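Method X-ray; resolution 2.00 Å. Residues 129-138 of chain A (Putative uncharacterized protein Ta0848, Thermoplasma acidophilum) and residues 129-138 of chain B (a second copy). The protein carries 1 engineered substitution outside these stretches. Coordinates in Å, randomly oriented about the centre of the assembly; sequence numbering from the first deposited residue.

Chain A (129-138) DLMAPLVHEF
Chain B 129-138: DLMAPLVHEF

Two copies of one helix, already under way at residue 129, pack antiparallel, their axes 7.5 Å apart at closest approach and 168° between N-to-C directions. The register pairs Leu A130 with Pro B133 (CA to CA 5.2 Å) and Pro A133 with Leu B130 (CA to CA 5.4 Å); the stretches bury 510 Å² and share no direct hydrogen bond, so apolar side chains hold the contact by van der Waals packing that excludes solvent. Along chain B, Asp B129 (chi1 m) stays out of the contact, while its O accepts from Ala B132 N at 3.2 Å. Leu B130 (m, t) is the most heavily covered residue: its CD2 lies 3.8 Å from Pro A133 CB and, as a carbon, merely packs against Pro A133 O (3.3 Å) and OE2 of Glu A137 (m, m; 3.7 Å); its CB lies 3.9 Å from Leu A134 CD2. Met B131 (m, m, m) starts away from chain A, yet its SD comes within 4.4 Å of CD1 of Leu A134 (m, t). Pro B133, its ring C-gamma exo, points toward chain A; its CG meets Pro A133 CG at 4.1 Å, and its CB meets CD2 of Leu A130 (m, t) at 4.0 Å. Pro A133 and Pro B133 have no amide hydrogen to give, and each helix is kinked here; Leu A134 N bonds only weakly to Met A131 O (3.0 Å). One water bridges the chains, donating to Leu A130 O (2.8 Å) and Leu B130 O (2.9 Å) and accepting from Leu A134 N (3.1 Å). Leu B134 (m, t) starts sideways and ends nearer chain A: its CD1 touches Leu A134 CD1 at 4.1 Å and SD of Met A131 (m, m, m) at 4.3 Å, its CD2 Leu A130 CB at 3.8 Å. Val B135 N reaches Met B131 O (3.0 Å). Glu B137 (m, m) lays its aliphatic CG 4.2 Å from Leu A130 CD1.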

# COMPACT_ATOMS: atom_id res chain seq x y z
N ASP A 129 4.01 -8.98 2.27
CA ASP A 129 3.52 -8.83 3.61
C ASP A 129 3.11 -7.37 3.87
O ASP A 129 2.07 -7.13 4.49
CB ASP A 129 4.60 -9.24 4.57
CG ASP A 129 4.15 -9.18 5.98
OD1 ASP A 129 2.98 -9.55 6.28
OD2 ASP A 129 4.98 -8.75 6.81
N LEU A 130 3.91 -6.41 3.38
CA LEU A 130 3.57 -5.00 3.56
C LEU A 130 2.28 -4.61 2.82
O LEU A 130 1.51 -3.77 3.29
CB LEU A 130 4.71 -4.08 3.13
CG LEU A 130 6.06 -4.27 3.83
CD1 LEU A 130 7.16 -3.45 3.19
CD2 LEU A 130 5.92 -3.94 5.26
N MET A 131 2.02 -5.24 1.69
CA MET A 131 0.87 -4.97 0.85
C MET A 131 -0.38 -5.72 1.26
O MET A 131 -1.48 -5.40 0.79
CB MET A 131 1.16 -5.31 -0.63
CG MET A 131 2.26 -4.41 -1.24
SD MET A 131 1.73 -2.67 -1.25
CE MET A 131 0.36 -2.72 -2.41
N ALA A 132 -0.25 -6.67 2.17
CA ALA A 132 -1.40 -7.54 2.45
C ALA A 132 -2.70 -6.85 2.88
O ALA A 132 -3.76 -7.23 2.40
CB ALA A 132 -1.04 -8.60 3.43
N PRO A 133 -2.64 -5.84 3.75
CA PRO A 133 -3.94 -5.25 4.10
C PRO A 133 -4.63 -4.65 2.92
O PRO A 133 -5.84 -4.66 2.80
CB PRO A 133 -3.55 -4.14 5.11
CG PRO A 133 -2.36 -4.75 5.82
CD PRO A 133 -1.59 -5.47 4.73
N LEU A 134 -3.83 -4.10 2.03
CA LEU A 134 -4.39 -3.49 0.89
C LEU A 134 -4.99 -4.52 -0.04
O LEU A 134 -6.06 -4.32 -0.55
CB LEU A 134 -3.36 -2.65 0.14
CG LEU A 134 -2.91 -1.41 0.88
CD1 LEU A 134 -1.54 -0.99 0.36
CD2 LEU A 134 -3.93 -0.33 0.65
N VAL A 135 -4.29 -5.60 -0.30
CA VAL A 135 -4.79 -6.68 -1.19
C VAL A 135 -6.04 -7.29 -0.55
O VAL A 135 -6.96 -7.68 -1.22
CB VAL A 135 -3.77 -7.81 -1.29
CG1 VAL A 135 -4.40 -9.05 -1.94
CG2 VAL A 135 -2.61 -7.37 -2.10
N HIS A 136 -6.07 -7.32 0.77
CA HIS A 136 -7.19 -7.88 1.50
C HIS A 136 -8.51 -7.16 1.23
O HIS A 136 -9.56 -7.73 1.30
CB HIS A 136 -6.91 -7.85 2.99
CG HIS A 136 -8.01 -8.42 3.82
ND1 HIS A 136 -8.87 -7.63 4.54
CD2 HIS A 136 -8.42 -9.70 4.03
CE1 HIS A 136 -9.75 -8.39 5.19
NE2 HIS A 136 -9.49 -9.65 4.90
N GLU A 137 -8.45 -5.89 0.91
CA GLU A 137 -9.67 -5.19 0.54
C GLU A 137 -10.38 -5.84 -0.62
O GLU A 137 -11.57 -5.60 -0.81
CB GLU A 137 -9.35 -3.73 0.18
CG GLU A 137 -8.93 -2.90 1.38
CD GLU A 137 -10.06 -2.81 2.40
OE1 GLU A 137 -11.17 -2.41 1.99
OE2 GLU A 137 -9.82 -3.13 3.57
N PHE A 138 -9.67 -6.60 -1.45
CA PHE A 138 -10.33 -7.36 -2.54
C PHE A 138 -10.66 -8.81 -2.18
O PHE A 138 -11.35 -9.52 -2.92
CB PHE A 138 -9.48 -7.29 -3.80
CG PHE A 138 -9.60 -5.99 -4.49
CD1 PHE A 138 -10.63 -5.77 -5.35
CD2 PHE A 138 -8.72 -4.98 -4.24
CE1 PHE A 138 -10.78 -4.59 -6.02
CE2 PHE A 138 -8.88 -3.76 -4.87
CZ PHE A 138 -9.89 -3.57 -5.78
N ASP B 129 -4.73 2.61 8.75
CA ASP B 129 -4.53 1.17 9.06
C ASP B 129 -3.97 0.38 7.91
O ASP B 129 -3.05 -0.40 8.10
CB ASP B 129 -5.81 0.54 9.60
CG ASP B 129 -6.14 1.02 10.98
OD1 ASP B 129 -5.25 1.62 11.62
OD2 ASP B 129 -7.26 0.80 11.45
N LEU B 130 -4.43 0.68 6.72
CA LEU B 130 -4.04 -0.09 5.56
C LEU B 130 -2.58 0.18 5.17
O LEU B 130 -1.87 -0.74 4.68
CB LEU B 130 -4.94 0.20 4.37
CG LEU B 130 -6.38 -0.35 4.36
CD1 LEU B 130 -6.99 0.05 3.09
CD2 LEU B 130 -6.51 -1.86 4.50
N MET B 131 -2.14 1.42 5.38
CA MET B 131 -0.78 1.85 5.09
C MET B 131 0.15 1.58 6.23
O MET B 131 1.34 1.80 6.08
CB MET B 131 -0.77 3.36 4.84
CG MET B 131 -1.59 3.79 3.66
SD MET B 131 -1.04 3.05 2.12
CE MET B 131 0.51 3.88 1.86
N ALA B 132 -0.33 1.19 7.38
CA ALA B 132 0.58 1.08 8.54
C ALA B 132 1.85 0.29 8.35
O ALA B 132 2.93 0.75 8.81
CB ALA B 132 -0.12 0.66 9.81
N PRO B 133 1.77 -0.86 7.68
CA PRO B 133 2.97 -1.70 7.59
C PRO B 133 4.02 -1.04 6.73
O PRO B 133 5.25 -1.08 7.01
CB PRO B 133 2.45 -2.99 6.96
CG PRO B 133 1.01 -3.03 7.42
CD PRO B 133 0.57 -1.60 7.28
N LEU B 134 3.54 -0.28 5.76
CA LEU B 134 4.44 0.52 4.92
C LEU B 134 5.08 1.65 5.69
O LEU B 134 6.29 1.78 5.70
CB LEU B 134 3.69 1.04 3.70
CG LEU B 134 3.28 -0.08 2.75
CD1 LEU B 134 2.06 0.24 1.85
CD2 LEU B 134 4.45 -0.50 1.88
N VAL B 135 4.27 2.45 6.37
CA VAL B 135 4.78 3.58 7.12
C VAL B 135 5.80 3.14 8.12
O VAL B 135 6.81 3.78 8.30
CB VAL B 135 3.65 4.39 7.75
CG1 VAL B 135 4.18 5.54 8.64
CG2 VAL B 135 2.78 4.89 6.63
N HIS B 136 5.56 2.01 8.75
CA HIS B 136 6.52 1.43 9.71
C HIS B 136 7.98 1.24 9.23
O HIS B 136 8.91 1.30 10.06
CB HIS B 136 6.00 0.11 10.25
CG HIS B 136 6.93 -0.55 11.22
ND1 HIS B 136 7.80 -1.55 10.86
CD2 HIS B 136 7.13 -0.33 12.54
CE1 HIS B 136 8.47 -1.95 11.92
NE2 HIS B 136 8.08 -1.22 12.95
N GLU B 137 8.19 1.03 7.92
CA GLU B 137 9.55 0.97 7.42
C GLU B 137 10.35 2.20 7.74
O GLU B 137 11.55 2.12 7.89
CB GLU B 137 9.61 0.67 5.93
CG GLU B 137 9.12 -0.70 5.62
CD GLU B 137 10.10 -1.77 6.15
OE1 GLU B 137 11.32 -1.66 5.82
OE2 GLU B 137 9.58 -2.70 6.82
N PHE B 138 9.67 3.34 7.91
CA PHE B 138 10.38 4.58 8.25
C PHE B 138 10.56 4.84 9.76
O PHE B 138 11.34 5.73 10.12
CB PHE B 138 9.72 5.78 7.66
CG PHE B 138 10.01 6.04 6.19
CD1 PHE B 138 11.11 6.78 5.81
CD2 PHE B 138 9.15 5.55 5.19
CE1 PHE B 138 11.38 7.04 4.48
CE2 PHE B 138 9.41 5.81 3.86
CZ PHE B 138 10.52 6.55 3.50
O HOH W 1 -1.10 -2.87 2.92